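Local coordinates for UPF0249 protein EF_3048 (Enterococcus faecalis, PDB 2I5I), which probably removes acetyl groups from acetylated carbohydrates, a step in oligosaccharide breakdown, as a magnesium-dependent hydrolase of the YdjC family, at residues K73-R78 and D111-S116; D125-H130 and L153-A158; D199-S204 and R251-A256. All blocks are in the same frame, centred on the assembly; numbering follows the deposited sequence.

Interaction 1 of 3, residues K73-R78 and D111-S116; sequences KPILPR and DAQIIS
I75 lays its branched side chain over the flank of helix 103-117, overlapping A112, Q113 and S116, three residues within about one turn on one side. The contact is a loop docked on a helix: residues 73-78 belong to the long irregular excursion that follows strand 60-65 in this helix-flanked parallel-sheet fold, and they fold back on the helix leading toward strand 127-129. With CG1 beside the backbone N (chi1 -60°) and CG2 anti to it, I75 points both branches at the helix. CG2 settles between the A112 methyl, with CB 3.9 Å away, and the hydroxyl of S116, whose OG is 3.4 Å from it. The other branch crosses Q113 obliquely, I75 CG1 coming within 3.7 Å of Q113 CG. L76 adds the second wall: its CB leaves at a slant, but CG reaches to 3.7 Å from A112 CB, so both branched side chains meet this one methyl, roughly at right angles.

The loop is fixed by polar bonds from one turn earlier on the same helix, where the carboxylate of E109 receives the backbone N-H groups of I75 and L76. E109 also takes the NE2 of Q113, while Q113 OE1 accepts from T66 N, so both ends of the amide are held. Beyond I75 and A112, L254 of a second subunit packs against the contact. S116 turns its OG back along its own helix and bonds to A112 O at 2.8 Å, above the carbonyl plane, on an oxygen that already accepts S116 N.

Interaction 2 of 3, residues D125-H130 and L153-A158; sequences DHIDSH and LPLRNA
Two backbone bonds bracket I127: its N-H goes to P154 O (3.1 Å from I127 N), and its O receives R156 N at 2.9 Å, nearly along the C=O axis. I127 and L155 thus form a single parallel-type bridge. On one side of it, I127 CG2 meets L155 CD1 at 3.6 Å, while the L153 side chain crosses that of I127 at about a right angle. On the other, D128 and R156 run side by side. D128 OD2 sits over the centre of the guanidinium face, 3.2 Å from R156 NH2, so the pairing is one of charge, without an N-H aimed at the oxygen.

The bridge sets irregular segment 153-158 along strand 127-129, whose other edge pairs with strand 60-65 of the parallel sheet; helix 138-151 lies between the two segments in the chain. Further out, R156 NH2 has salt bridges to D12 and E210, and a water links R156 NH1 to S129 O. D128 OD1 is hydrogen-bonded to H64 ND1 and OD2 to T37 OG1. H64 belongs, with D13 and H130, to a possible vacant metal site, consistent with the predicted magnesium-binding role of H130; D128 would then be second-shell, orienting H64 through its ND1.

Interaction 3 of 3, residues D199-S204 and R251-A256; sequences DMVVCS and RGILLA
R251, V202 and D199 carry most of this contact, and R251 is in the middle of it. From CB to NE the arginine chain is extended, with CG beside the backbone N (chi1 -77°) and anti to the carbonyl carbon, and it runs across V202 at about a right angle. V202 CG2 presses on its aliphatic base, 3.5 Å from R251 CB. Past the valine, the guanidinium meets D199 side-on. Both NE and NH2 bond to the same oxygen: D199 OD1 lies 2.6 Å from R251 NE and an equal 2.6 Å from R251 NH2. That oxygen is near the guanidinium plane, but the arginine approaches it from above the carboxylate plane, the two groups being turned 25° apart. Neither N-H points straight at the shared acceptor. The remaining nitrogen, NH1, is bonded to A247 O in the helix just before R251, which probably helps to fix the rotation of the group.

I253 extends the apolar part inward. Its CD1 lies 3.9 Å from V202 CG2 and 4.3 Å from V201 CG1, so the isoleucine tip rests against two consecutive valines of helix 191-203. Between R251 and I253 the chain turns at G252, where positive phi and two bonds back into the last helical turn make a Schellman motif.

The contact therefore joins the C-terminal end of helix 191-203 to the link between helix 242-250 and strand 254-256, with I253 also touching L198 of helix 191-203 and L7 of strand 6-11, and V201 reaching F209 of strand 208-213.

How the interactions relate
Following the chain from the N terminus, interaction 1 comes first, closing the long loop after strand 60-65 onto helix 103-117. Interaction 2 opens soon after, on strand 127-129, and closes across helix 138-151. Interaction 3 closes last, spanning strand 208-213 and three helices between 199-204 and 251-256. The three follow in series, neither nested nor crossed. Interactions 1 and 2 touch where I114 CD1 packs on I127 CD1, tying the helix to the strand that follows it. Interactions 2 and 3 reach the same parallel sheet without touching, their centres about 21 Å apart. Interactions 1 and 3 lie on opposite sides of the chain's centre, yet A112 packs on L254 of another subunit.

Interaction 1 of 3, residues K73-R78 and D111-S116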
ATOM      1  N   LYS A  73       2.457 -33.016  -3.262  1.00 26.04           N
ATOM      2  CA  LYS A  73       1.266 -33.843  -3.302  1.00 19.83           C
ATOM      3  C   LYS A  73       0.187 -33.120  -4.105  1.00 23.09           C
ATOM      4  O   LYS A  73       0.181 -31.899  -4.209  1.00 23.25           O
ATOM      5  CB  LYS A  73       0.744 -34.102  -1.897  1.00 23.72           C
ATOM      6  CG  LYS A  73       1.749 -34.703  -0.928  1.00 24.89           C
ATOM      7  CD  LYS A  73       1.099 -35.059   0.398  1.00 27.88           C
ATOM      8  CE  LYS A  73       1.860 -36.173   1.085  1.00 28.14           C
ATOM      9  NZ  LYS A  73       1.219 -36.622   2.338  1.00 35.15           N
ATOM     10  N   PRO A  74      -0.766 -33.854  -4.660  1.00 25.85           N
ATOM     11  CA  PRO A  74      -1.917 -33.182  -5.271  1.00 21.46           C
ATOM     12  C   PRO A  74      -2.738 -32.422  -4.245  1.00 18.52           C
ATOM     13  O   PRO A  74      -2.671 -32.649  -3.039  1.00 23.24           O
ATOM     14  CB  PRO A  74      -2.749 -34.325  -5.848  1.00 21.97           C
ATOM     15  CG  PRO A  74      -2.072 -35.594  -5.495  1.00 27.18           C
ATOM     16  CD  PRO A  74      -0.813 -35.309  -4.747  1.00 23.25           C
ATOM     17  N   ILE A  75      -3.570 -31.522  -4.762  1.00 21.15           N
ATOM     18  CA  ILE A  75      -4.565 -30.803  -3.981  1.00 22.05           C
ATOM     19  C   ILE A  75      -5.586 -31.734  -3.345  1.00 24.91           C
ATOM     20  O   ILE A  75      -5.961 -31.656  -2.169  1.00 20.76           O
ATOM     21  CB  ILE A  75      -5.282 -29.782  -4.882  1.00 17.43           C
ATOM     22  CG1 ILE A  75      -4.355 -28.723  -5.524  1.00 21.58           C
ATOM     23  CG2 ILE A  75      -6.396 -29.090  -4.140  1.00 21.19           C
ATOM     24  CD1 ILE A  75      -3.655 -27.937  -4.423  1.00 22.33           C
ATOM     25  N   LEU A  76      -6.108 -32.686  -4.137  1.00 20.98           N
ATOM     26  CA  LEU A  76      -7.124 -33.604  -3.655  1.00 16.94           C
ATOM     27  C   LEU A  76      -6.509 -34.737  -2.838  1.00 18.09           C
ATOM     28  O   LEU A  76      -5.381 -35.150  -3.104  1.00 21.06           O
ATOM     29  CB  LEU A  76      -7.917 -34.179  -4.838  1.00 21.20           C
ATOM     30  CG  LEU A  76      -8.717 -33.158  -5.654  1.00 23.33           C
ATOM     31  CD1 LEU A  76      -9.337 -33.802  -6.886  1.00 24.73           C
ATOM     32  CD2 LEU A  76      -9.786 -32.510  -4.783  1.00 23.40           C
ATOM     33  N   PRO A  77      -7.237 -35.213  -1.842  1.00 22.08           N
ATOM     34  CA  PRO A  77      -6.683 -36.304  -1.003  1.00 26.48           C
ATOM     35  C   PRO A  77      -6.410 -37.516  -1.891  1.00 30.41           C
ATOM     36  O   PRO A  77      -7.048 -37.741  -2.920  1.00 23.73           O
ATOM     37  CB  PRO A  77      -7.763 -36.575   0.024  1.00 24.15           C
ATOM     38  CG  PRO A  77      -8.746 -35.462  -0.063  1.00 32.85           C
ATOM     39  CD  PRO A  77      -8.577 -34.806  -1.396  1.00 26.07           C
ATOM     40  N   ARG A  78      -5.408 -38.263  -1.480  1.00 24.06           N
ATOM     41  CA  ARG A  78      -4.903 -39.395  -2.235  1.00 27.81           C
ATOM     42  C   ARG A  78      -6.013 -40.384  -2.572  1.00 28.00           C
ATOM     43  O   ARG A  78      -6.039 -40.985  -3.641  1.00 28.16           O
ATOM     44  CB  ARG A  78      -3.795 -40.127  -1.471  1.00 32.08           C
ATOM     45  CG  ARG A  78      -4.061 -40.479  -0.026  1.00 35.53           C
ATOM     46  CD  ARG A  78      -2.838 -41.071   0.664  1.00 43.24           C
ATOM     47  NE  ARG A  78      -2.228 -42.167  -0.082  1.00 46.86           N
ATOM     48  CZ  ARG A  78      -1.005 -42.638   0.136  1.00 50.98           C
ATOM     49  NH1 ARG A  78      -0.242 -42.115   1.089  1.00 52.83           N
ATOM     50  NH2 ARG A  78      -0.527 -43.637  -0.595  1.00 40.77           N
ATOM     51  N   ASP A 111      -8.731 -29.517 -12.101  1.00 21.03           N
ATOM     52  CA  ASP A 111      -9.834 -28.624 -11.761  1.00 19.94           C
ATOM     53  C   ASP A 111      -9.606 -28.076 -10.354  1.00 21.76           C
ATOM     54  O   ASP A 111      -9.750 -26.887 -10.072  1.00 25.17           O
ATOM     55  CB  ASP A 111     -11.143 -29.390 -11.866  1.00 22.41           C
ATOM     56  CG  ASP A 111     -12.385 -28.644 -11.426  1.00 27.57           C
ATOM     57  OD1 ASP A 111     -12.830 -27.711 -12.141  1.00 25.99           O
ATOM     58  OD2 ASP A 111     -12.937 -28.990 -10.366  1.00 31.07           O
ATOM     59  N   ALA A 112      -9.239 -28.952  -9.437  1.00 20.30           N
ATOM     60  CA  ALA A 112      -8.903 -28.567  -8.070  1.00 24.25           C
ATOM     61  C   ALA A 112      -7.752 -27.560  -8.041  1.00 24.96           C
ATOM     62  O   ALA A 112      -7.752 -26.638  -7.225  1.00 22.03           O
ATOM     63  CB  ALA A 112      -8.540 -29.818  -7.290  1.00 21.56           C
ATOM     64  N   GLN A 113      -6.773 -27.725  -8.929  1.00 23.15           N
ATOM     65  CA  GLN A 113      -5.630 -26.812  -8.941  1.00 18.18           C
ATOM     66  C   GLN A 113      -6.049 -25.429  -9.388  1.00 21.95           C
ATOM     67  O   GLN A 113      -5.524 -24.393  -8.994  1.00 22.04           O
ATOM     68  CB  GLN A 113      -4.511 -27.353  -9.842  1.00 20.13           C
ATOM     69  CG  GLN A 113      -3.717 -28.444  -9.114  1.00 19.28           C
ATOM     70  CD  GLN A 113      -2.692 -29.128  -9.995  1.00 18.52           C
ATOM     71  OE1 GLN A 113      -2.066 -28.558 -10.896  1.00 21.16           O
ATOM     72  NE2 GLN A 113      -2.470 -30.418  -9.743  1.00 18.69           N
ATOM     73  N   ILE A 114      -7.057 -25.399 -10.256  1.00 22.30           N
ATOM     74  CA  ILE A 114      -7.512 -24.103 -10.764  1.00 22.41           C
ATOM     75  C   ILE A 114      -8.294 -23.400  -9.680  1.00 19.15           C
ATOM     76  O   ILE A 114      -8.102 -22.209  -9.445  1.00 21.27           O
ATOM     77  CB  ILE A 114      -8.349 -24.261 -12.047  1.00 18.22           C
ATOM     78  CG1 ILE A 114      -7.491 -24.688 -13.233  1.00 21.02           C
ATOM     79  CG2 ILE A 114      -9.142 -22.997 -12.324  1.00 25.30           C
ATOM     80  CD1 ILE A 114      -8.282 -25.164 -14.438  1.00 26.43           C
ATOM     81  N   ILE A 115      -9.167 -24.148  -9.002  1.00 19.06           N
ATOM     82  CA  ILE A 115      -9.923 -23.560  -7.892  1.00 24.66           C
ATOM     83  C   ILE A 115      -8.989 -23.063  -6.790  1.00 20.42           C
ATOM     84  O   ILE A 115      -9.227 -22.018  -6.190  1.00 27.61           O
ATOM     85  CB  ILE A 115     -10.917 -24.574  -7.330  1.00 24.22           C
ATOM     86  CG1 ILE A 115     -12.099 -24.744  -8.320  1.00 23.85           C
ATOM     87  CG2 ILE A 115     -11.412 -24.246  -5.954  1.00 22.69           C
ATOM     88  CD1 ILE A 115     -12.125 -26.173  -8.782  1.00 36.02           C
ATOM     89  N   SER A 116      -7.920 -23.809  -6.563  1.00 20.45           N
ATOM     90  CA  SER A 116      -6.921 -23.467  -5.566  1.00 19.66           C
ATOM     91  C   SER A 116      -6.222 -22.156  -5.953  1.00 24.60           C
ATOM     92  O   SER A 116      -6.047 -21.329  -5.068  1.00 20.10           O
ATOM     93  CB  SER A 116      -5.908 -24.577  -5.371  1.00 20.06           C
ATOM     94  OG  SER A 116      -6.548 -25.737  -4.870  1.00 23.68           O
TER

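Interaction 2 of 3, residues D125-H130 and L153-A158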
ATOM      1  N   ASP A 125      -4.949 -15.842 -15.878  1.00 20.06           N
ATOM      2  CA  ASP A 125      -5.296 -15.332 -17.209  1.00 20.51           C
ATOM      3  C   ASP A 125      -5.080 -16.409 -18.271  1.00 21.35           C
ATOM      4  O   ASP A 125      -5.409 -16.229 -19.460  1.00 23.29           O
ATOM      5  CB  ASP A 125      -4.501 -14.054 -17.472  1.00 21.14           C
ATOM      6  CG  ASP A 125      -3.033 -14.230 -17.772  1.00 18.71           C
ATOM      7  OD1 ASP A 125      -2.533 -15.342 -17.518  1.00 21.92           O
ATOM      8  OD2 ASP A 125      -2.394 -13.262 -18.260  1.00 22.26           O
ATOM      9  N   HIS A 126      -4.498 -17.543 -17.881  1.00 19.53           N
ATOM     10  CA  HIS A 126      -4.246 -18.646 -18.801  1.00 19.65           C
ATOM     11  C   HIS A 126      -3.757 -19.877 -18.051  1.00 23.96           C
ATOM     12  O   HIS A 126      -3.558 -19.862 -16.835  1.00 20.31           O
ATOM     13  CB  HIS A 126      -3.258 -18.240 -19.884  1.00 18.39           C
ATOM     14  CG  HIS A 126      -1.803 -18.276 -19.592  1.00 23.10           C
ATOM     15  ND1 HIS A 126      -1.172 -17.283 -18.875  1.00 20.72           N
ATOM     16  CD2 HIS A 126      -0.829 -19.159 -19.925  1.00 27.44           C
ATOM     17  CE1 HIS A 126       0.120 -17.568 -18.795  1.00 25.37           C
ATOM     18  NE2 HIS A 126       0.374 -18.711 -19.413  1.00 20.76           N
ATOM     19  N   ILE A 127      -3.589 -20.948 -18.811  1.00 19.60           N
ATOM     20  CA  ILE A 127      -3.205 -22.250 -18.313  1.00 19.74           C
ATOM     21  C   ILE A 127      -2.004 -22.786 -19.071  1.00 19.31           C
ATOM     22  O   ILE A 127      -1.886 -22.674 -20.290  1.00 21.54           O
ATOM     23  CB  ILE A 127      -4.356 -23.290 -18.457  1.00 19.53           C
ATOM     24  CG1 ILE A 127      -5.609 -22.934 -17.674  1.00 21.59           C
ATOM     25  CG2 ILE A 127      -3.875 -24.684 -18.098  1.00 18.13           C
ATOM     26  CD1 ILE A 127      -6.810 -23.791 -18.007  1.00 26.94           C
ATOM     27  N   ASP A 128      -1.089 -23.411 -18.349  1.00 22.65           N
ATOM     28  CA  ASP A 128       0.028 -24.140 -18.933  1.00 21.38           C
ATOM     29  C   ASP A 128       0.355 -25.270 -17.968  1.00 18.08           C
ATOM     30  O   ASP A 128      -0.417 -25.448 -17.018  1.00 19.95           O
ATOM     31  CB  ASP A 128       1.193 -23.230 -19.237  1.00 23.89           C
ATOM     32  CG  ASP A 128       1.985 -22.758 -18.026  1.00 24.10           C
ATOM     33  OD1 ASP A 128       1.587 -23.030 -16.882  1.00 21.87           O
ATOM     34  OD2 ASP A 128       3.020 -22.092 -18.258  1.00 23.85           O
ATOM     35  N   SER A 129       1.465 -25.989 -18.148  1.00 20.27           N
ATOM     36  CA  SER A 129       1.745 -27.065 -17.215  1.00 21.01           C
ATOM     37  C   SER A 129       3.241 -27.288 -17.010  1.00 16.50           C
ATOM     38  O   SER A 129       4.054 -27.146 -17.943  1.00 21.03           O
ATOM     39  CB  SER A 129       1.174 -28.410 -17.745  1.00 21.58           C
ATOM     40  OG  SER A 129       2.117 -28.659 -18.789  1.00 25.36           O
ATOM     41  N   HIS A 130       3.527 -27.666 -15.773  1.00 19.41           N
ATOM     42  CA  HIS A 130       4.842 -28.082 -15.319  1.00 23.10           C
ATOM     43  C   HIS A 130       5.289 -29.296 -16.117  1.00 21.53           C
ATOM     44  O   HIS A 130       4.476 -30.215 -16.282  1.00 23.80           O
ATOM     45  CB  HIS A 130       4.779 -28.430 -13.840  1.00 23.11           C
ATOM     46  CG  HIS A 130       6.086 -28.756 -13.198  1.00 29.79           C
ATOM     47  ND1 HIS A 130       7.114 -27.846 -13.094  1.00 34.61           N
ATOM     48  CD2 HIS A 130       6.528 -29.894 -12.614  1.00 31.99           C
ATOM     49  CE1 HIS A 130       8.144 -28.410 -12.476  1.00 35.31           C
ATOM     50  NE2 HIS A 130       7.814 -29.656 -12.174  1.00 30.87           N
ATOM     51  N   LEU A 153     -10.443 -20.018 -20.496  1.00 22.13           N
ATOM     52  CA  LEU A 153      -9.072 -19.543 -20.455  1.00 24.89           C
ATOM     53  C   LEU A 153      -8.278 -20.056 -21.645  1.00 24.32           C
ATOM     54  O   LEU A 153      -8.486 -21.217 -22.015  1.00 23.65           O
ATOM     55  CB  LEU A 153      -8.369 -20.061 -19.193  1.00 20.31           C
ATOM     56  CG  LEU A 153      -9.014 -19.578 -17.893  1.00 26.23           C
ATOM     57  CD1 LEU A 153      -8.491 -20.401 -16.729  1.00 28.37           C
ATOM     58  CD2 LEU A 153      -8.770 -18.088 -17.711  1.00 29.06           C
ATOM     59  N   PRO A 154      -7.422 -19.210 -22.201  1.00 23.64           N
ATOM     60  CA  PRO A 154      -6.518 -19.656 -23.261  1.00 20.53           C
ATOM     61  C   PRO A 154      -5.483 -20.597 -22.636  1.00 22.69           C
ATOM     62  O   PRO A 154      -5.244 -20.545 -21.421  1.00 23.42           O
ATOM     63  CB  PRO A 154      -5.867 -18.383 -23.770  1.00 21.82           C
ATOM     64  CG  PRO A 154      -5.999 -17.429 -22.627  1.00 22.29           C
ATOM     65  CD  PRO A 154      -7.256 -17.781 -21.898  1.00 21.95           C
ATOM     66  N   LEU A 155      -4.898 -21.423 -23.480  1.00 22.60           N
ATOM     67  CA  LEU A 155      -4.019 -22.497 -23.070  1.00 22.93           C
ATOM     68  C   LEU A 155      -2.721 -22.476 -23.848  1.00 22.90           C
ATOM     69  O   LEU A 155      -2.741 -22.276 -25.071  1.00 22.57           O
ATOM     70  CB  LEU A 155      -4.742 -23.836 -23.326  1.00 23.81           C
ATOM     71  CG  LEU A 155      -3.928 -25.096 -23.130  1.00 18.62           C
ATOM     72  CD1 LEU A 155      -3.563 -25.257 -21.647  1.00 21.87           C
ATOM     73  CD2 LEU A 155      -4.669 -26.341 -23.591  1.00 23.71           C
ATOM     74  N   ARG A 156      -1.603 -22.699 -23.172  1.00 20.61           N
ATOM     75  CA  ARG A 156      -0.308 -22.717 -23.809  1.00 17.95           C
ATOM     76  C   ARG A 156      -0.297 -23.715 -24.985  1.00 19.32           C
ATOM     77  O   ARG A 156      -0.821 -24.818 -24.816  1.00 24.21           O
ATOM     78  CB  ARG A 156       0.787 -23.129 -22.812  1.00 21.30           C
ATOM     79  CG  ARG A 156       2.126 -23.375 -23.483  1.00 24.93           C
ATOM     80  CD  ARG A 156       3.173 -23.755 -22.444  1.00 25.76           C
ATOM     81  NE  ARG A 156       3.790 -22.538 -21.903  1.00 27.78           N
ATOM     82  CZ  ARG A 156       4.727 -22.572 -20.950  1.00 28.96           C
ATOM     83  NH1 ARG A 156       5.126 -23.722 -20.446  1.00 21.13           N
ATOM     84  NH2 ARG A 156       5.278 -21.450 -20.480  1.00 26.60           N
ATOM     85  N   ASN A 157       0.313 -23.314 -26.083  1.00 25.46           N
ATOM     86  CA  ASN A 157       0.492 -24.223 -27.227  1.00 21.50           C
ATOM     87  C   ASN A 157       1.344 -25.398 -26.779  1.00 23.70           C
ATOM     88  O   ASN A 157       2.510 -25.253 -26.399  1.00 22.94           O
ATOM     89  CB  ASN A 157       1.093 -23.444 -28.374  1.00 19.91           C
ATOM     90  CG  ASN A 157       1.494 -24.228 -29.597  1.00 21.95           C
ATOM     91  OD1 ASN A 157       1.836 -25.408 -29.527  1.00 28.92           O
ATOM     92  ND2 ASN A 157       1.446 -23.512 -30.717  1.00 27.37           N
ATOM     93  N   ALA A 158       0.772 -26.593 -26.849  1.00 22.50           N
ATOM     94  CA  ALA A 158       1.451 -27.790 -26.396  1.00 22.87           C
ATOM     95  C   ALA A 158       2.461 -28.412 -27.336  1.00 24.00           C
ATOM     96  O   ALA A 158       3.150 -29.372 -26.924  1.00 27.97           O
ATOM     97  CB  ALA A 158       0.357 -28.829 -26.084  1.00 30.04           C
TER
HETATM   98  O   HOH W   1       3.557 -26.421 -20.511  1.00 26.37           O

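Interaction 3 of 3, residues D199-S204 and R251-A256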
ATOM      1  N   ASP A 199      14.481 -13.554 -34.151  1.00 33.00           N
ATOM      2  CA  ASP A 199      14.454 -13.548 -35.612  1.00 38.58           C
ATOM      3  C   ASP A 199      13.404 -14.530 -36.121  1.00 33.52           C
ATOM      4  O   ASP A 199      12.699 -14.264 -37.095  1.00 41.90           O
ATOM      5  CB  ASP A 199      15.835 -13.904 -36.151  1.00 39.26           C
ATOM      6  CG  ASP A 199      16.882 -12.847 -35.871  1.00 37.15           C
ATOM      7  OD1 ASP A 199      16.506 -11.659 -35.807  1.00 36.09           O
ATOM      8  OD2 ASP A 199      18.060 -13.235 -35.728  1.00 45.52           O
HETATM    9  N   MSE A 200      13.309 -15.671 -35.444  1.00 38.11           N
HETATM   10  CA  MSE A 200      12.294 -16.668 -35.798  1.00 33.86           C
HETATM   11  C   MSE A 200      10.937 -15.971 -35.745  1.00 38.61           C
HETATM   12  O   MSE A 200      10.121 -16.095 -36.657  1.00 37.65           O
HETATM   13  CB  MSE A 200      12.323 -17.903 -34.913  1.00 33.75           C
HETATM   14  CG  MSE A 200      13.400 -18.936 -35.227  1.00 33.62           C
HETATM   15 SE   MSE A 200      13.420 -20.292 -34.022  0.75 49.99          SE
HETATM   16  CE  MSE A 200      14.328 -21.540 -34.935  1.00 64.20           C
ATOM     17  N   VAL A 201      10.691 -15.197 -34.685  1.00 35.18           N
ATOM     18  CA  VAL A 201       9.366 -14.567 -34.623  1.00 37.33           C
ATOM     19  C   VAL A 201       9.162 -13.615 -35.787  1.00 28.64           C
ATOM     20  O   VAL A 201       8.100 -13.503 -36.389  1.00 34.13           O
ATOM     21  CB  VAL A 201       9.148 -13.809 -33.303  1.00 36.71           C
ATOM     22  CG1 VAL A 201       7.893 -12.952 -33.377  1.00 33.73           C
ATOM     23  CG2 VAL A 201       9.060 -14.810 -32.158  1.00 33.21           C
ATOM     24  N   VAL A 202      10.215 -12.886 -36.117  1.00 30.09           N
ATOM     25  CA  VAL A 202      10.064 -11.864 -37.144  1.00 31.73           C
ATOM     26  C   VAL A 202       9.846 -12.508 -38.507  1.00 36.58           C
ATOM     27  O   VAL A 202       9.232 -11.936 -39.404  1.00 41.58           O
ATOM     28  CB  VAL A 202      11.294 -10.951 -37.191  1.00 30.22           C
ATOM     29  CG1 VAL A 202      11.390 -10.246 -38.532  1.00 41.50           C
ATOM     30  CG2 VAL A 202      11.245  -9.932 -36.062  1.00 39.66           C
ATOM     31  N   CYS A 203      10.363 -13.714 -38.644  1.00 34.28           N
ATOM     32  CA  CYS A 203      10.308 -14.434 -39.907  1.00 41.49           C
ATOM     33  C   CYS A 203       9.033 -15.229 -40.112  1.00 50.15           C
ATOM     34  O   CYS A 203       8.768 -15.674 -41.236  1.00 59.10           O
ATOM     35  CB  CYS A 203      11.510 -15.394 -39.990  1.00 38.49           C
ATOM     36  SG  CYS A 203      13.091 -14.554 -40.239  1.00 61.54           S
ATOM     37  N   SER A 204       8.222 -15.451 -39.075  1.00 47.19           N
ATOM     38  CA  SER A 204       7.121 -16.389 -39.316  1.00 45.29           C
ATOM     39  C   SER A 204       5.799 -15.667 -39.518  1.00 44.34           C
ATOM     40  O   SER A 204       5.724 -14.448 -39.381  1.00 50.61           O
ATOM     41  CB  SER A 204       7.017 -17.399 -38.172  1.00 51.23           C
ATOM     42  OG  SER A 204       6.242 -16.833 -37.133  1.00 52.29           O
ATOM     43  N   ARG A 251      13.384  -5.062 -33.668  1.00 34.77           N
ATOM     44  CA  ARG A 251      12.604  -5.936 -34.542  1.00 36.00           C
ATOM     45  C   ARG A 251      11.133  -5.551 -34.527  1.00 32.12           C
ATOM     46  O   ARG A 251      10.336  -6.256 -35.140  1.00 34.26           O
ATOM     47  CB  ARG A 251      12.756  -7.396 -34.131  1.00 35.78           C
ATOM     48  CG  ARG A 251      14.077  -8.012 -34.564  1.00 32.78           C
ATOM     49  CD  ARG A 251      14.312  -9.329 -33.874  1.00 33.14           C
ATOM     50  NE  ARG A 251      15.589  -9.958 -34.136  1.00 36.63           N
ATOM     51  CZ  ARG A 251      16.784  -9.518 -33.764  1.00 35.30           C
ATOM     52  NH1 ARG A 251      16.916  -8.393 -33.082  1.00 35.64           N
ATOM     53  NH2 ARG A 251      17.869 -10.210 -34.079  1.00 33.31           N
ATOM     54  N   GLY A 252      10.793  -4.463 -33.843  1.00 25.63           N
ATOM     55  CA  GLY A 252       9.427  -3.989 -33.779  1.00 29.53           C
ATOM     56  C   GLY A 252       8.507  -4.912 -33.009  1.00 38.32           C
ATOM     57  O   GLY A 252       7.277  -4.757 -33.091  1.00 39.82           O
ATOM     58  N   ILE A 253       9.038  -5.863 -32.245  1.00 31.37           N
ATOM     59  CA  ILE A 253       8.170  -6.832 -31.574  1.00 33.54           C
ATOM     60  C   ILE A 253       7.474  -6.220 -30.361  1.00 34.05           C
ATOM     61  O   ILE A 253       8.095  -5.490 -29.591  1.00 28.74           O
ATOM     62  CB  ILE A 253       8.966  -8.093 -31.175  1.00 26.52           C
ATOM     63  CG1 ILE A 253       9.546  -8.780 -32.411  1.00 28.97           C
ATOM     64  CG2 ILE A 253       8.152  -9.049 -30.322  1.00 25.14           C
ATOM     65  CD1 ILE A 253      10.587  -9.832 -32.200  1.00 23.58           C
ATOM     66  N   LEU A 254       6.191  -6.536 -30.237  1.00 26.25           N
ATOM     67  CA  LEU A 254       5.324  -6.080 -29.163  1.00 27.27           C
ATOM     68  C   LEU A 254       5.373  -7.056 -27.996  1.00 28.47           C
ATOM     69  O   LEU A 254       5.064  -8.236 -28.191  1.00 27.82           O
ATOM     70  CB  LEU A 254       3.856  -5.946 -29.569  1.00 27.38           C
ATOM     71  CG  LEU A 254       3.474  -4.858 -30.571  1.00 31.32           C
ATOM     72  CD1 LEU A 254       1.983  -4.896 -30.867  1.00 32.74           C
ATOM     73  CD2 LEU A 254       3.932  -3.502 -30.054  1.00 37.46           C
ATOM     74  N   LEU A 255       5.753  -6.589 -26.799  1.00 25.33           N
ATOM     75  CA  LEU A 255       5.754  -7.548 -25.686  1.00 18.57           C
ATOM     76  C   LEU A 255       4.384  -7.630 -25.041  1.00 23.22           C
ATOM     77  O   LEU A 255       3.878  -6.663 -24.487  1.00 26.71           O
ATOM     78  CB  LEU A 255       6.809  -7.175 -24.637  1.00 24.18           C
ATOM     79  CG  LEU A 255       8.254  -7.530 -24.985  1.00 26.91           C
ATOM     80  CD1 LEU A 255       9.222  -6.944 -23.951  1.00 30.65           C
ATOM     81  CD2 LEU A 255       8.448  -9.042 -25.082  1.00 30.88           C
ATOM     82  N   ALA A 256       3.796  -8.825 -25.091  1.00 20.09           N
ATOM     83  CA  ALA A 256       2.431  -9.033 -24.660  1.00 21.78           C
ATOM     84  C   ALA A 256       2.266 -10.100 -23.600  1.00 17.54           C
ATOM     85  O   ALA A 256       3.203 -10.756 -23.153  1.00 22.33           O
ATOM     86  CB  ALA A 256       1.626  -9.421 -25.910  1.00 27.36           C
TER